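Local coordinates for glycosyl hydrolase family 2, TIM barrel domain protein (Parabacteroides merdae ATCC 43184, PDB 6DXU) that is a gut-bacterial beta-glucuronidase of glycoside hydrolase family 2, which probably cleaves terminal glucuronic acid from glucuronide conjugates, at residues D[240-246]-D[284-290]; D[206-210]-D[414-418]. One frame throughout, in Å; residues are numbered along the deposited sequence.

Contact 1. Residues D[240-246]-D[284-290]; sequences TVSVYDV and QLYTCEL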
loop_
_atom_site.group_PDB
_atom_site.type_symbol
_atom_site.label_atom_id
_atom_site.label_comp_id
_atom_site.label_asym_id
_atom_site.label_seq_id
_atom_site.Cartn_x
_atom_site.Cartn_y
_atom_site.Cartn_z
ATOM N N THR D 240 0.447 -18.727 -42.922
ATOM C CA THR D 240 0.860 -19.981 -43.550
ATOM C C THR D 240 1.526 -20.878 -42.515
ATOM O O THR D 240 2.370 -20.418 -41.741
ATOM C CB THR D 240 1.812 -19.727 -44.716
ATOM O OG1 THR D 240 1.167 -18.884 -45.679
ATOM C CG2 THR D 240 2.225 -21.058 -45.394
ATOM N N VAL D 241 1.108 -22.139 -42.474
ATOM C CA VAL D 241 1.716 -23.162 -41.632
ATOM C C VAL D 241 2.339 -24.189 -42.570
ATOM O O VAL D 241 1.638 -24.759 -43.416
ATOM C CB VAL D 241 0.683 -23.829 -40.712
ATOM C CG1 VAL D 241 1.354 -24.861 -39.809
ATOM C CG2 VAL D 241 -0.066 -22.786 -39.891
ATOM N N SER D 242 3.646 -24.409 -42.443
ATOM C CA SER D 242 4.339 -25.418 -43.234
ATOM C C SER D 242 5.156 -26.305 -42.310
ATOM O O SER D 242 5.773 -25.817 -41.355
ATOM C CB SER D 242 5.247 -24.780 -44.287
ATOM O OG SER D 242 4.492 -23.977 -45.180
ATOM N N VAL D 243 5.171 -27.604 -42.601
ATOM C CA VAL D 243 5.922 -28.575 -41.814
ATOM C C VAL D 243 6.936 -29.272 -42.714
ATOM O O VAL D 243 6.584 -29.770 -43.787
ATOM C CB VAL D 243 4.987 -29.590 -41.139
ATOM C CG1 VAL D 243 5.792 -30.636 -40.398
ATOM C CG2 VAL D 243 4.051 -28.860 -40.197
ATOM N N TYR D 244 8.187 -29.304 -42.277
ATOM C CA TYR D 244 9.259 -29.947 -43.019
ATOM C C TYR D 244 9.758 -31.147 -42.235
ATOM O O TYR D 244 9.759 -31.147 -40.999
ATOM C CB TYR D 244 10.417 -28.992 -43.282
ATOM C CG TYR D 244 10.045 -27.738 -44.035
ATOM C CD1 TYR D 244 10.217 -27.655 -45.416
ATOM C CD2 TYR D 244 9.546 -26.629 -43.367
ATOM C CE1 TYR D 244 9.892 -26.501 -46.107
ATOM C CE2 TYR D 244 9.227 -25.474 -44.044
ATOM C CZ TYR D 244 9.397 -25.409 -45.409
ATOM O OH TYR D 244 9.064 -24.248 -46.069
ATOM N N ASP D 245 10.187 -32.172 -42.965
ATOM C CA ASP D 245 10.644 -33.395 -42.330
ATOM C C ASP D 245 12.118 -33.268 -41.958
ATOM O O ASP D 245 12.741 -32.219 -42.133
ATOM C CB ASP D 245 10.352 -34.595 -43.241
ATOM C CG ASP D 245 11.199 -34.612 -44.523
ATOM O OD1 ASP D 245 12.145 -33.798 -44.682
ATOM O OD2 ASP D 245 10.905 -35.471 -45.388
ATOM N N VAL D 246 12.697 -34.366 -41.471
ATOM C CA VAL D 246 14.061 -34.363 -40.962
ATOM C C VAL D 246 15.068 -33.992 -42.043
ATOM O O VAL D 246 16.174 -33.543 -41.730
ATOM C CB VAL D 246 14.357 -35.733 -40.325
ATOM C CG1 VAL D 246 13.175 -36.149 -39.467
ATOM C CG2 VAL D 246 14.629 -36.783 -41.399
ATOM N N GLN D 284 16.009 -37.020 -34.523
ATOM C CA GLN D 284 15.549 -36.421 -35.766
ATOM C C GLN D 284 14.344 -35.556 -35.445
ATOM O O GLN D 284 13.458 -35.984 -34.703
ATOM C CB GLN D 284 15.216 -37.496 -36.816
ATOM C CG GLN D 284 16.460 -38.265 -37.268
ATOM C CD GLN D 284 16.211 -39.206 -38.436
ATOM O OE1 GLN D 284 15.733 -40.326 -38.259
ATOM N NE2 GLN D 284 16.555 -38.759 -39.635
ATOM N N LEU D 285 14.319 -34.345 -35.997
ATOM C CA LEU D 285 13.310 -33.352 -35.673
ATOM C C LEU D 285 12.574 -32.906 -36.928
ATOM O O LEU D 285 13.158 -32.790 -38.007
ATOM C CB LEU D 285 13.960 -32.125 -35.006
ATOM C CG LEU D 285 14.802 -32.470 -33.778
ATOM C CD1 LEU D 285 15.822 -31.379 -33.476
ATOM C CD2 LEU D 285 13.835 -32.625 -32.642
ATOM N N TYR D 286 11.299 -32.612 -36.759
ATOM C CA TYR D 286 10.520 -31.899 -37.754
ATOM C C TYR D 286 10.591 -30.402 -37.474
ATOM O O TYR D 286 10.885 -29.968 -36.357
ATOM C CB TYR D 286 9.063 -32.353 -37.728
ATOM C CG TYR D 286 8.812 -33.710 -38.351
ATOM C CD1 TYR D 286 8.241 -33.814 -39.610
ATOM C CD2 TYR D 286 9.165 -34.878 -37.689
ATOM C CE1 TYR D 286 8.011 -35.051 -40.195
ATOM C CE2 TYR D 286 8.943 -36.122 -38.260
ATOM C CZ TYR D 286 8.360 -36.199 -39.516
ATOM O OH TYR D 286 8.130 -37.422 -40.103
ATOM N N THR D 287 10.283 -29.607 -38.492
ATOM C CA THR D 287 10.290 -28.161 -38.333
ATOM C C THR D 287 8.935 -27.603 -38.730
ATOM O O THR D 287 8.438 -27.894 -39.818
ATOM C CB THR D 287 11.376 -27.509 -39.186
ATOM O OG1 THR D 287 12.649 -28.076 -38.854
ATOM C CG2 THR D 287 11.412 -26.009 -38.899
ATOM N N CYS D 288 8.348 -26.784 -37.869
ATOM C CA CYS D 288 7.120 -26.089 -38.211
ATOM C C CYS D 288 7.483 -24.635 -38.486
ATOM O O CYS D 288 8.090 -23.970 -37.637
ATOM C CB CYS D 288 6.086 -26.229 -37.092
ATOM S SG CYS D 288 4.508 -25.372 -37.419
ATOM N N GLU D 289 7.141 -24.156 -39.677
ATOM C CA GLU D 289 7.462 -22.802 -40.113
ATOM C C GLU D 289 6.159 -22.021 -40.228
ATOM O O GLU D 289 5.264 -22.421 -40.973
ATOM C CB GLU D 289 8.211 -22.841 -41.446
ATOM C CG GLU D 289 8.504 -21.496 -42.083
ATOM C CD GLU D 289 9.185 -21.649 -43.438
ATOM O OE1 GLU D 289 8.543 -22.181 -44.375
ATOM O OE2 GLU D 289 10.362 -21.248 -43.556
ATOM N N LEU D 290 6.049 -20.913 -39.486
ATOM C CA LEU D 290 4.829 -20.113 -39.454
ATOM C C LEU D 290 5.122 -18.739 -40.034
ATOM O O LEU D 290 6.120 -18.108 -39.666
ATOM C CB LEU D 290 4.292 -19.959 -38.025
ATOM C CG LEU D 290 3.943 -21.230 -37.256
ATOM C CD1 LEU D 290 3.216 -20.903 -35.948
ATOM C CD2 LEU D 290 3.101 -22.129 -38.114
HETATM O O HOH W 1 5.920 -21.800 -45.315
HETATM O O HOH W 2 13.354 -30.547 -40.004
#
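Ser-242 and Glu-289 form a hydrogen-bonded pair of the antiparallel strands 240-244 and 286-290, as do Tyr-244 and Thr-287. Each pair is closed by two backbone bonds, the shortest running 2.7 Å from Glu-289 N to Ser-242 O. On the face carrying Ser-242, Tyr-244, Thr-287 and Glu-289, the Tyr-244 hydroxyl donates to Glu-289 OE1 (OH to OE1 2.7 Å), on the syn side but 35° out of the carboxylate plane. Ring and carboxylate planes stand 87° apart, with Glu-289 CB at the ring edge. With Glu-289 CG anti to the backbone N (chi1 175°), the acid reaches the tyrosine diagonally across the strands. A water bridges OE1 to Ser-242 OG, which also bonds Ser-253 OG on strand 250-259. On the other face Leu-290 CD2 lies 3.7 Å from Val-241 CG1, both side chains pointing the same way. Beyond the strand ends, Val-246 CG1 packs on Gln-284 CB at 3.6 Å. At this end a second water joins Asp-245 O, Leu-285 O and Thr-287 OG1. Glu-289 OE1 thus takes two donors, which probably steadies a negative charge there, while the face of Val-241, Val-243, Cys-288 and Leu-290 is apolar and turned to the sandwich interior.

Contact 2. Residues D[206-210]-D[414-418]; sequences QIHLE and VQHHN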
loop_
_atom_site.group_PDB
_atom_site.type_symbol
_atom_site.label_atom_id
_atom_site.label_comp_id
_atom_site.label_asym_id
_atom_site.label_seq_id
_atom_site.Cartn_x
_atom_site.Cartn_y
_atom_site.Cartn_z
ATOM N N GLN D 206 3.205 -17.005 -28.481
ATOM C CA GLN D 206 3.445 -18.391 -28.102
ATOM C C GLN D 206 3.189 -19.261 -29.324
ATOM O O GLN D 206 2.254 -18.997 -30.086
ATOM C CB GLN D 206 2.480 -18.871 -26.995
ATOM C CG GLN D 206 2.444 -18.120 -25.661
ATOM C CD GLN D 206 3.617 -18.434 -24.772
ATOM O OE1 GLN D 206 4.361 -19.390 -25.024
ATOM N NE2 GLN D 206 3.779 -17.656 -23.698
ATOM N N ILE D 207 4.012 -20.290 -29.513
ATOM C CA ILE D 207 3.756 -21.341 -30.501
ATOM C C ILE D 207 3.835 -22.670 -29.774
ATOM O O ILE D 207 4.902 -23.038 -29.269
ATOM C CB ILE D 207 4.760 -21.316 -31.667
ATOM C CG1 ILE D 207 4.676 -19.981 -32.409
ATOM C CG2 ILE D 207 4.478 -22.492 -32.636
ATOM C CD1 ILE D 207 5.815 -19.753 -33.374
ATOM N N HIS D 208 2.726 -23.396 -29.723
ATOM C CA HIS D 208 2.688 -24.696 -29.059
ATOM C C HIS D 208 2.404 -25.785 -30.080
ATOM O O HIS D 208 1.390 -25.736 -30.780
ATOM C CB HIS D 208 1.655 -24.712 -27.936
ATOM C CG HIS D 208 2.166 -24.106 -26.668
ATOM N ND1 HIS D 208 1.407 -23.278 -25.869
ATOM C CD2 HIS D 208 3.379 -24.197 -26.073
ATOM C CE1 HIS D 208 2.129 -22.891 -24.831
ATOM N NE2 HIS D 208 3.328 -23.439 -24.928
ATOM N N LEU D 209 3.304 -26.757 -30.166
ATOM C CA LEU D 209 3.191 -27.876 -31.095
ATOM C C LEU D 209 2.840 -29.111 -30.277
ATOM O O LEU D 209 3.693 -29.654 -29.576
ATOM C CB LEU D 209 4.495 -28.079 -31.860
ATOM C CG LEU D 209 5.027 -26.815 -32.533
ATOM C CD1 LEU D 209 6.344 -27.096 -33.231
ATOM C CD2 LEU D 209 4.003 -26.264 -33.511
ATOM N N GLU D 210 1.580 -29.535 -30.335
ATOM C CA GLU D 210 1.138 -30.730 -29.624
ATOM C C GLU D 210 1.301 -31.916 -30.554
ATOM O O GLU D 210 0.594 -32.011 -31.555
ATOM C CB GLU D 210 -0.314 -30.642 -29.179
ATOM C CG GLU D 210 -0.599 -29.884 -27.931
ATOM C CD GLU D 210 -2.079 -29.963 -27.599
ATOM O OE1 GLU D 210 -2.855 -29.242 -28.245
ATOM O OE2 GLU D 210 -2.471 -30.772 -26.728
ATOM N N VAL D 414 5.204 -24.170 -20.191
ATOM C CA VAL D 414 4.813 -23.401 -21.370
ATOM C C VAL D 414 6.016 -23.137 -22.268
ATOM O O VAL D 414 5.939 -23.280 -23.494
ATOM C CB VAL D 414 4.125 -22.090 -20.940
ATOM C CG1 VAL D 414 4.027 -21.120 -22.109
ATOM C CG2 VAL D 414 2.733 -22.379 -20.378
ATOM N N GLN D 415 7.153 -22.763 -21.675
ATOM C CA GLN D 415 8.298 -22.390 -22.500
ATOM C C GLN D 415 8.995 -23.592 -23.134
ATOM O O GLN D 415 9.487 -23.468 -24.255
ATOM C CB GLN D 415 9.304 -21.576 -21.683
ATOM C CG GLN D 415 8.761 -20.179 -21.381
ATOM C CD GLN D 415 9.556 -19.444 -20.340
ATOM O OE1 GLN D 415 10.713 -19.763 -20.089
ATOM N NE2 GLN D 415 8.935 -18.424 -19.734
ATOM N N HIS D 416 9.045 -24.749 -22.464
ATOM C CA HIS D 416 9.799 -25.902 -22.968
ATOM C C HIS D 416 8.906 -27.039 -23.454
ATOM O O HIS D 416 9.410 -28.132 -23.742
ATOM C CB HIS D 416 10.761 -26.414 -21.894
ATOM C CG HIS D 416 11.903 -25.483 -21.641
ATOM N ND1 HIS D 416 12.804 -25.659 -20.609
ATOM C CD2 HIS D 416 12.306 -24.375 -22.310
ATOM C CE1 HIS D 416 13.687 -24.676 -20.631
ATOM N NE2 HIS D 416 13.418 -23.893 -21.660
ATOM N N HIS D 417 7.603 -26.784 -23.587
ATOM C CA HIS D 417 6.634 -27.816 -23.966
ATOM C C HIS D 417 7.008 -28.540 -25.253
ATOM O O HIS D 417 6.743 -29.740 -25.395
ATOM C CB HIS D 417 5.263 -27.163 -24.136
ATOM C CG HIS D 417 4.251 -28.034 -24.802
ATOM N ND1 HIS D 417 4.078 -28.055 -26.169
ATOM C CD2 HIS D 417 3.316 -28.869 -24.288
ATOM C CE1 HIS D 417 3.110 -28.902 -26.473
ATOM N NE2 HIS D 417 2.626 -29.405 -25.350
ATOM N N ASN D 418 7.572 -27.827 -26.223
ATOM C CA ASN D 418 7.738 -28.424 -27.545
ATOM C C ASN D 418 8.958 -29.330 -27.653
ATOM O O ASN D 418 9.091 -30.030 -28.668
ATOM C CB ASN D 418 7.834 -27.341 -28.634
ATOM C CG ASN D 418 6.602 -26.432 -28.688
ATOM O OD1 ASN D 418 5.496 -26.838 -28.342
ATOM N ND2 ASN D 418 6.806 -25.188 -29.126
#
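The edge strand 203-213 of the immunoglobulin-like beta-sandwich domain characteristic of family 2 glycosidases here meets the C-terminal end of helix 399-416 and the turn after it, in the TIM-barrel domain. Asn-418 carries the junction by gripping the strand backbone twice. Its ND2 donates to Ile-207 O at 2.9 Å, with the acceptor in the amide plane, and its OD1 accepts from Leu-209 N, also at 2.9 Å. That N-H comes from above the carbonyl plane, 47° out of it, and His-417 ND1 reaches the same OD1 from the opposite face at 2.9 Å. His-417 CG lies anti to the backbone N (chi1 168°), which turns the ring edge to the strand and sets CE1 3.2 Å from Leu-209 O. The second histidine, His-208, sends NE2 to Val-414 O near the helix end (3.0 Å), the acceptor lying in the ring plane and the donor on a carbonyl lone pair. The two imidazoles meet obliquely, planes 69° apart. Val-414 CG1 also touches Gln-206 OE1 at 3.4 Å. Asn-418 ND2 has a further partner in Glu-303 OE2 on strand 297-305. With an alanine here, Leu-209 N and Ile-207 O would probably lose their mates, Glu-303 OE2 its bond from this amide, and the His-417 ring the bond that fixes its rotation. Since both acceptors are oxygens, His-417 probably carries a proton on ND1 and His-208 one on NE2; between these two segments the junction rests mainly on directed polar bonds.

In the fold
Contact 1 pairs the two central strands of one sheet of the sandwich domain, and contact 2 fastens the facing sheet to the barrel; their centres lie about 14 Å apart. They touch through the apolar layer between the sheets, where Leu-290 CD1 meets Ile-207 CD1 at 3.8 Å and Cys-288 CB meets Leu-209 CD1 at 4.0 Å. Strand 206-210 therefore turns side chains to the interior while its backbone bonds Asn-418. Strand 297-305, beside strand 286-294, adds a second tie through Glu-303 to Asn-418. The bicine in the sandwich-domain site lined by Val-251, Phe-252, Met-270 and Ile-272 lies about 7 Å from the side chain of Val-243, which touches Val-251 and Met-270, and about 13 Å from that of Leu-209.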